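Local coordinates for long form salivary protein D7L1 (Anopheles stephensi, PDB 3NHI), which binds and sequesters cysteinyl leukotrienes and thromboxane A2 analogues, blunting the vertebrate host's response while the female mosquito feeds on blood, at residues Q60-P64 with Q65-F69; Q252-K255 with N256-F260; K275-E278 with N279-K282. All coordinates share one frame; numbering follows the deposited sequence.

Interaction 1: residues Q60-P64 with Q65-F69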
loop_
_atom_site.group_PDB
_atom_site.type_symbol
_atom_site.label_atom_id
_atom_site.label_comp_id
_atom_site.label_asym_id
_atom_site.label_seq_id
_atom_site.Cartn_x
_atom_site.Cartn_y
_atom_site.Cartn_z
ATOM N N GLN A 60 2.602 9.053 -7.765
ATOM C CA GLN A 60 3.504 9.169 -8.924
ATOM C C GLN A 60 3.241 10.442 -9.740
ATOM O O GLN A 60 3.607 10.550 -10.915
ATOM C CB GLN A 60 3.507 7.860 -9.737
ATOM C CG GLN A 60 3.974 6.678 -8.863
ATOM C CD GLN A 60 3.693 5.307 -9.450
ATOM O OE1 GLN A 60 3.431 5.167 -10.630
ATOM N NE2 GLN A 60 3.728 4.281 -8.601
ATOM N N ILE A 61 2.613 11.411 -9.079
ATOM C CA ILE A 61 2.471 12.763 -9.604
ATOM C C ILE A 61 3.832 13.478 -9.599
ATOM O O ILE A 61 4.142 14.266 -10.504
ATOM C CB ILE A 61 1.412 13.542 -8.774
ATOM C CG1 ILE A 61 0.041 12.874 -8.899
ATOM C CG2 ILE A 61 1.319 15.010 -9.196
ATOM C CD1 ILE A 61 -0.991 13.415 -7.928
ATOM N N TYR A 62 4.630 13.203 -8.572
ATOM C CA TYR A 62 6.011 13.663 -8.481
ATOM C C TYR A 62 6.950 12.475 -8.661
ATOM O O TYR A 62 6.775 11.434 -8.015
ATOM C CB TYR A 62 6.260 14.299 -7.111
ATOM C CG TYR A 62 7.714 14.616 -6.843
ATOM C CD1 TYR A 62 8.339 15.677 -7.495
ATOM C CD2 TYR A 62 8.456 13.861 -5.932
ATOM C CE1 TYR A 62 9.683 15.969 -7.253
ATOM C CE2 TYR A 62 9.790 14.153 -5.677
ATOM C CZ TYR A 62 10.393 15.203 -6.343
ATOM O OH TYR A 62 11.719 15.470 -6.080
ATOM N N ASP A 63 7.947 12.631 -9.530
ATOM C CA ASP A 63 8.975 11.615 -9.683
ATOM C C ASP A 63 10.259 12.059 -8.971
ATOM O O ASP A 63 10.864 13.058 -9.367
ATOM C CB ASP A 63 9.278 11.348 -11.152
ATOM C CG ASP A 63 10.215 10.173 -11.323
ATOM O OD1 ASP A 63 9.733 9.016 -11.318
ATOM O OD2 ASP A 63 11.435 10.391 -11.388
ATOM N N PRO A 64 10.686 11.311 -7.930
ATOM C CA PRO A 64 11.854 11.733 -7.155
ATOM C C PRO A 64 13.189 11.599 -7.889
ATOM O O PRO A 64 14.123 12.317 -7.560
ATOM C CB PRO A 64 11.819 10.831 -5.914
ATOM C CG PRO A 64 10.881 9.750 -6.208
ATOM C CD PRO A 64 10.018 10.125 -7.360
ATOM N N GLN A 65 13.277 10.705 -8.873
ATOM C CA GLN A 65 14.532 10.534 -9.619
ATOM C C GLN A 65 14.756 11.683 -10.599
ATOM O O GLN A 65 15.852 12.240 -10.695
ATOM C CB GLN A 65 14.573 9.170 -10.316
ATOM C CG GLN A 65 14.352 7.982 -9.379
ATOM C CD GLN A 65 15.296 7.975 -8.190
ATOM O OE1 GLN A 65 16.466 8.351 -8.311
ATOM N NE2 GLN A 65 14.793 7.555 -7.032
ATOM N N GLU A 66 13.699 12.069 -11.298
ATOM C CA GLU A 66 13.762 13.227 -12.180
ATOM C C GLU A 66 13.611 14.544 -11.433
ATOM O O GLU A 66 13.903 15.608 -11.981
ATOM C CB GLU A 66 12.692 13.114 -13.260
ATOM C CG GLU A 66 12.950 11.977 -14.222
ATOM C CD GLU A 66 11.787 11.729 -15.150
ATOM O OE1 GLU A 66 11.724 10.617 -15.723
ATOM O OE2 GLU A 66 10.941 12.640 -15.310
ATOM N N ASN A 67 13.165 14.472 -10.178
ATOM C CA ASN A 67 12.790 15.663 -9.418
ATOM C C ASN A 67 11.833 16.536 -10.229
ATOM O O ASN A 67 12.072 17.721 -10.453
ATOM C CB ASN A 67 14.025 16.453 -8.952
ATOM C CG ASN A 67 13.661 17.628 -8.055
ATOM O OD1 ASN A 67 12.694 17.565 -7.285
ATOM N ND2 ASN A 67 14.424 18.713 -8.160
ATOM N N ALA A 68 10.737 15.928 -10.668
ATOM C CA ALA A 68 9.825 16.576 -11.601
ATOM C C ALA A 68 8.384 16.207 -11.292
ATOM O O ALA A 68 8.099 15.071 -10.911
ATOM C CB ALA A 68 10.166 16.181 -13.037
ATOM N N PHE A 69 7.489 17.180 -11.466
ATOM C CA PHE A 69 6.059 16.922 -11.553
ATOM C C PHE A 69 5.767 16.355 -12.936
ATOM O O PHE A 69 6.224 16.884 -13.955
ATOM C CB PHE A 69 5.257 18.206 -11.310
ATOM C CG PHE A 69 5.284 18.678 -9.879
ATOM C CD1 PHE A 69 4.527 18.031 -8.907
ATOM C CD2 PHE A 69 6.053 19.773 -9.506
ATOM C CE1 PHE A 69 4.543 18.455 -7.580
ATOM C CE2 PHE A 69 6.066 20.215 -8.184
ATOM C CZ PHE A 69 5.312 19.551 -7.220
HETATM O O HOH W 1 11.924 8.480 -13.759
#

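Interaction 2: residues Q252-K255 with N256-F260. With SO4 (sulfate ion), chain D.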
loop_
_atom_site.group_PDB
_atom_site.type_symbol
_atom_site.label_atom_id
_atom_site.label_comp_id
_atom_site.label_asym_id
_atom_site.label_seq_id
_atom_site.Cartn_x
_atom_site.Cartn_y
_atom_site.Cartn_z
ATOM N N GLN A 252 9.113 -18.552 13.923
ATOM C CA GLN A 252 7.932 -18.109 14.648
ATOM C C GLN A 252 7.734 -16.604 14.544
ATOM O O GLN A 252 6.604 -16.130 14.425
ATOM C CB GLN A 252 7.973 -18.530 16.120
ATOM C CG GLN A 252 6.649 -18.271 16.863
ATOM C CD GLN A 252 5.460 -18.965 16.200
ATOM O OE1 GLN A 252 5.460 -20.189 16.011
ATOM N NE2 GLN A 252 4.447 -18.184 15.828
ATOM N N HIS A 253 8.828 -15.856 14.592
ATOM C CA HIS A 253 8.734 -14.409 14.462
ATOM C C HIS A 253 8.248 -13.999 13.083
ATOM O O HIS A 253 7.437 -13.074 12.960
ATOM C CB HIS A 253 10.072 -13.760 14.790
ATOM C CG HIS A 253 10.578 -14.119 16.145
ATOM N ND1 HIS A 253 9.920 -13.755 17.296
ATOM C CD2 HIS A 253 11.662 -14.830 16.533
ATOM C CE1 HIS A 253 10.583 -14.219 18.342
ATOM N NE2 HIS A 253 11.638 -14.882 17.905
ATOM N N PHE A 254 8.728 -14.687 12.049
ATOM C CA PHE A 254 8.215 -14.420 10.716
ATOM C C PHE A 254 6.714 -14.711 10.622
ATOM O O PHE A 254 5.967 -13.908 10.060
ATOM C CB PHE A 254 8.969 -15.187 9.627
ATOM C CG PHE A 254 8.338 -15.037 8.281
ATOM C CD1 PHE A 254 8.247 -13.782 7.692
ATOM C CD2 PHE A 254 7.778 -16.121 7.620
ATOM C CE1 PHE A 254 7.625 -13.614 6.465
ATOM C CE2 PHE A 254 7.155 -15.948 6.378
ATOM C CZ PHE A 254 7.082 -14.694 5.809
ATOM N N LYS A 255 6.277 -15.838 11.178
ATOM C CA LYS A 255 4.861 -16.175 11.152
ATOM C C LYS A 255 4.065 -15.056 11.810
ATOM O O LYS A 255 3.054 -14.623 11.285
ATOM C CB LYS A 255 4.595 -17.506 11.855
ATOM C CG LYS A 255 5.200 -18.706 11.154
ATOM C CD LYS A 255 4.870 -19.986 11.906
ATOM C CE LYS A 255 5.502 -21.184 11.235
ATOM N NZ LYS A 255 5.199 -22.432 11.986
ATOM N N ASN A 256 4.554 -14.560 12.946
ATOM C CA ASN A 256 3.838 -13.498 13.655
ATOM C C ASN A 256 3.805 -12.200 12.844
ATOM O O ASN A 256 2.775 -11.527 12.790
ATOM C CB ASN A 256 4.442 -13.276 15.045
ATOM C CG ASN A 256 4.241 -14.470 15.963
ATOM O OD1 ASN A 256 3.383 -15.318 15.720
ATOM N ND2 ASN A 256 5.025 -14.529 17.031
ATOM N N ALA A 257 4.926 -11.871 12.206
ATOM C CA ALA A 257 5.032 -10.661 11.383
ATOM C C ALA A 257 4.141 -10.738 10.147
ATOM O O ALA A 257 3.447 -9.780 9.811
ATOM C CB ALA A 257 6.478 -10.436 10.974
ATOM N N PHE A 258 4.147 -11.896 9.494
ATOM C CA PHE A 258 3.387 -12.118 8.265
ATOM C C PHE A 258 1.888 -12.184 8.570
ATOM O O PHE A 258 1.073 -11.643 7.805
ATOM C CB PHE A 258 3.889 -13.420 7.649
ATOM C CG PHE A 258 3.612 -13.609 6.176
ATOM C CD1 PHE A 258 4.059 -12.711 5.198
ATOM C CD2 PHE A 258 2.998 -14.783 5.772
ATOM C CE1 PHE A 258 3.847 -12.978 3.825
ATOM C CE2 PHE A 258 2.781 -15.061 4.428
ATOM C CZ PHE A 258 3.213 -14.163 3.443
ATOM N N ASP A 259 1.520 -12.814 9.688
ATOM C CA ASP A 259 0.122 -12.867 10.121
ATOM C C ASP A 259 -0.385 -11.467 10.465
ATOM O O ASP A 259 -1.508 -11.105 10.104
ATOM C CB ASP A 259 -0.062 -13.773 11.351
ATOM C CG ASP A 259 0.183 -15.248 11.066
ATOM O OD1 ASP A 259 0.246 -15.657 9.889
ATOM O OD2 ASP A 259 0.270 -16.013 12.053
ATOM N N PHE A 260 0.442 -10.666 11.135
ATOM C CA PHE A 260 0.030 -9.291 11.458
ATOM C C PHE A 260 -0.167 -8.494 10.171
ATOM O O PHE A 260 -1.139 -7.743 10.048
ATOM C CB PHE A 260 1.042 -8.618 12.389
ATOM C CG PHE A 260 0.611 -7.264 12.899
ATOM C CD1 PHE A 260 -0.711 -7.018 13.276
ATOM C CD2 PHE A 260 1.543 -6.258 13.053
ATOM C CE1 PHE A 260 -1.097 -5.769 13.785
ATOM C CE2 PHE A 260 1.175 -5.008 13.561
ATOM C CZ PHE A 260 -0.147 -4.766 13.934
HETATM S S SO4 D . 2.168 -23.774 11.156
HETATM O O1 SO4 D . 3.438 -24.259 10.626
HETATM O O2 SO4 D . 1.239 -23.542 10.059
HETATM O O3 SO4 D . 2.385 -22.526 11.883
HETATM O O4 SO4 D . 1.615 -24.776 12.063
HETATM O O HOH W 2 7.303 -12.779 17.766
#

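Interaction 3: residues K275-E278 with N279-K282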
loop_
_atom_site.group_PDB
_atom_site.type_symbol
_atom_site.label_atom_id
_atom_site.label_comp_id
_atom_site.label_asym_id
_atom_site.label_seq_id
_atom_site.Cartn_x
_atom_site.Cartn_y
_atom_site.Cartn_z
ATOM N N LYS A 275 -4.452 1.688 16.973
ATOM C CA LYS A 275 -4.063 0.329 17.336
ATOM C C LYS A 275 -2.604 0.027 17.007
ATOM O O LYS A 275 -2.075 0.470 15.983
ATOM C CB LYS A 275 -4.966 -0.699 16.649
ATOM C CG LYS A 275 -6.385 -0.737 17.188
ATOM C CD LYS A 275 -7.001 -2.116 17.049
ATOM C CE LYS A 275 -8.473 -2.079 17.413
ATOM N NZ LYS A 275 -9.002 -3.414 17.801
ATOM N N VAL A 276 -1.962 -0.728 17.894
ATOM C CA VAL A 276 -0.623 -1.265 17.658
ATOM C C VAL A 276 -0.640 -2.784 17.816
ATOM O O VAL A 276 -1.657 -3.363 18.200
ATOM C CB VAL A 276 0.428 -0.666 18.618
ATOM C CG1 VAL A 276 0.671 0.803 18.308
ATOM C CG2 VAL A 276 0.010 -0.859 20.079
ATOM N N TYR A 277 0.484 -3.428 17.521
ATOM C CA TYR A 277 0.585 -4.867 17.690
ATOM C C TYR A 277 0.399 -5.268 19.144
ATOM O O TYR A 277 0.989 -4.668 20.053
ATOM C CB TYR A 277 1.928 -5.381 17.192
ATOM C CG TYR A 277 2.040 -6.885 17.224
ATOM C CD1 TYR A 277 1.251 -7.675 16.386
ATOM C CD2 TYR A 277 2.916 -7.523 18.107
ATOM C CE1 TYR A 277 1.344 -9.054 16.407
ATOM C CE2 TYR A 277 3.022 -8.912 18.133
ATOM C CZ TYR A 277 2.226 -9.666 17.279
ATOM O OH TYR A 277 2.321 -11.029 17.287
ATOM N N GLU A 278 -0.419 -6.290 19.355
ATOM C CA GLU A 278 -0.634 -6.825 20.691
ATOM C C GLU A 278 0.077 -8.168 20.833
ATOM O O GLU A 278 1.143 -8.248 21.435
ATOM C CB GLU A 278 -2.130 -6.906 21.000
ATOM C CG GLU A 278 -2.812 -5.546 20.964
ATOM C CD GLU A 278 -4.189 -5.554 21.586
ATOM O OE1 GLU A 278 -4.542 -6.552 22.246
ATOM O OE2 GLU A 278 -4.923 -4.556 21.419
ATOM N N ASN A 279 -0.502 -9.218 20.253
ATOM C CA ASN A 279 0.102 -10.549 20.263
ATOM C C ASN A 279 -0.566 -11.409 19.188
ATOM O O ASN A 279 -1.558 -10.975 18.595
ATOM C CB ASN A 279 -0.002 -11.194 21.663
ATOM C CG ASN A 279 -1.400 -11.158 22.220
ATOM O OD1 ASN A 279 -2.345 -11.659 21.603
ATOM N ND2 ASN A 279 -1.541 -10.569 23.404
ATOM N N PRO A 280 -0.027 -12.619 18.920
ATOM C CA PRO A 280 -0.580 -13.411 17.814
ATOM C C PRO A 280 -2.048 -13.805 17.996
ATOM O O PRO A 280 -2.794 -13.846 17.025
ATOM C CB PRO A 280 0.323 -14.645 17.784
ATOM C CG PRO A 280 1.610 -14.171 18.347
ATOM C CD PRO A 280 1.218 -13.219 19.437
ATOM N N GLU A 281 -2.471 -14.064 19.227
ATOM C CA GLU A 281 -3.857 -14.465 19.483
ATOM C C GLU A 281 -4.839 -13.330 19.192
ATOM O O GLU A 281 -5.912 -13.554 18.621
ATOM C CB GLU A 281 -4.012 -14.976 20.921
ATOM C CG GLU A 281 -3.269 -16.284 21.209
ATOM C CD GLU A 281 -1.743 -16.172 21.101
ATOM O OE1 GLU A 281 -1.156 -15.149 21.542
ATOM O OE2 GLU A 281 -1.130 -17.119 20.556
ATOM N N LYS A 282 -4.460 -12.105 19.554
ATOM C CA LYS A 282 -5.290 -10.938 19.257
ATOM C C LYS A 282 -5.418 -10.725 17.747
ATOM O O LYS A 282 -6.506 -10.425 17.245
ATOM C CB LYS A 282 -4.728 -9.681 19.939
ATOM C CG LYS A 282 -5.573 -8.422 19.760
ATOM C CD LYS A 282 -6.888 -8.502 20.549
ATOM C CE LYS A 282 -7.586 -7.146 20.635
ATOM N NZ LYS A 282 -7.784 -6.524 19.300
HETATM O O HOH W 3 -2.300 -7.692 17.765
HETATM O O HOH W 4 -4.484 -8.938 23.545
#

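Interaction 1: residues Q60-P64 with Q65-F69
The Y62 ring reaches over to N67 in a tight beta hairpin, its OH giving a short hydrogen bond of 2.6 Å to N67 OD1. The oxygen sits at the edge of the ring, near its plane, while the amide is turned almost perpendicular to the ring, 82° between the planes. CG anti to the backbone N (chi1 171°) directs the phenol toward the N67 side chain. The same ring presents its edge to the face of F69 in a T-shaped pair, centroids 6.0 Å apart. A tyrosine suits this place because it combines a ring for F69 with a hydroxyl for N67. Y62 and F69 form the non-hydrogen-bonded pair of the hairpin.

D63 and A68 make the hydrogen-bonded pair, with D63 N to A68 O at 2.8 Å and A68 N to D63 O at 3.2 Å. Because N67 and A68 both face D63, the hairpin closes with a G1 beta bulge, N67, with positive phi, in its first position. The D63 carboxylate faces the turn amides: OD2 accepts from E66 N at 2.8 Å, met nearly along its C-O bond, a reach that suits the short side chain of aspartate. A water joins OD2 to E66 OE1, and E66 itself forms a salt bridge with K70 through OE2.

The hairpin follows helix 46-58, on which Y62 packs. I61, which touches the bound hydroxyeicosatetraenoic acid, packs on helices 46-58 and 89-101, and F69 rests on 89-101 and 109-130.

Interaction 2: residues Q252-K255 with N256-F260
N256 folds back over the preceding turn of an alpha helix, 251-266, where Q252 lies one turn earlier (i, i+4). Q252 NE2 donates to N256 OD1 at 3.1 Å. The oxygen lies in the amide plane of Q252, but the donor stands above the carbonyl plane of N256 and the N-H...O angle is only 143°, so the bond is bent. The glutamine gets there through a kink at chi2 (57°), which swings its amide along the helix surface toward the asparagine. On its other branch, N256 ND2 donates to a water that also meets H253 ND1, so both ends of the asparagine amide are engaged. Amide side chains, able both to donate and to accept, suit this solvent-facing stripe, which P280 of the next helix adjoins.

F254 and F258 occupy the buried side, again one turn apart, their side chains pointing the same way. The rings form an offset stack with centroids 4.9 Å apart and planes 30° from parallel. CZ of F254 lies over one face of the F258 ring, near its rim, and CB of F258 sits over a face of F254 as a CH-pi contact. Both phenylalanines suit their place as flat, wholly apolar groups: F254 continues onto helices 207-216 and 238-246, while F258 meets H156 edge to face.

K255 emerges between these two stripes, extended from CG onward, which carries its ammonium well clear of the backbone. R177 and Y178 bind the same sulfate, probably taken from the crystallisation liquor; K255 NZ donates to its O3 at 2.8 Å and to its O1 at 2.9 Å.

Interaction 3: residues K275-E278 with N279-K282
E278 OE1 accepts from a water at 2.7 Å, which in turn takes a long, weak bond from N279 ND2, while the aliphatic part of K282 passes beside the same oxygen, CG at 3.3 Å. The lysine crosses the glutamate obliquely, and its NZ stays 4.1 Å from E278 OE2, beyond a salt bridge but near enough for some electrostatic attraction. A bend at chi2 (70°) lays the lysine methylenes against the carboxylate. K275 NZ and K282 NZ lie 3.7 Å apart because both turn to E286, K275 through a salt bridge and K282 through a long, weak ion pair.

N279 is the N-cap of helix 280-288: its OD1 accepts from K282 N at 3.0 Å, with the N-H...O angle at 158°. With CG between the backbone N and the carbonyl carbon (chi1 51°), OD1 comes round to the K282 amide. P280 follows well here, since the opening residue of a helix needs no amide hydrogen. The Y277 ring has N279 N over the centre of one face, and Y277 OH is 3.3 Å from P280 CD.

The three interactions follow one another along the chain without overlap. Interaction 1, the hairpin after helix 46-58, stands on the opposite side of the chain's centre from the other two, its centre about 35 Å from that of interaction 2 and 37 Å from that of interaction 3. It alone borders the lipid pocket, through I61. Interaction 2 lies within helix 251-266, and interaction 3 spans the loop leading into, and the start of, helix 280-288. Their centres are about 11 Å apart and they touch directly: N256 packs on P280 and Y277, and the F260 ring meets that of Y277. The start of the last helix is thereby packed against its predecessor, away from the annotated binding sites.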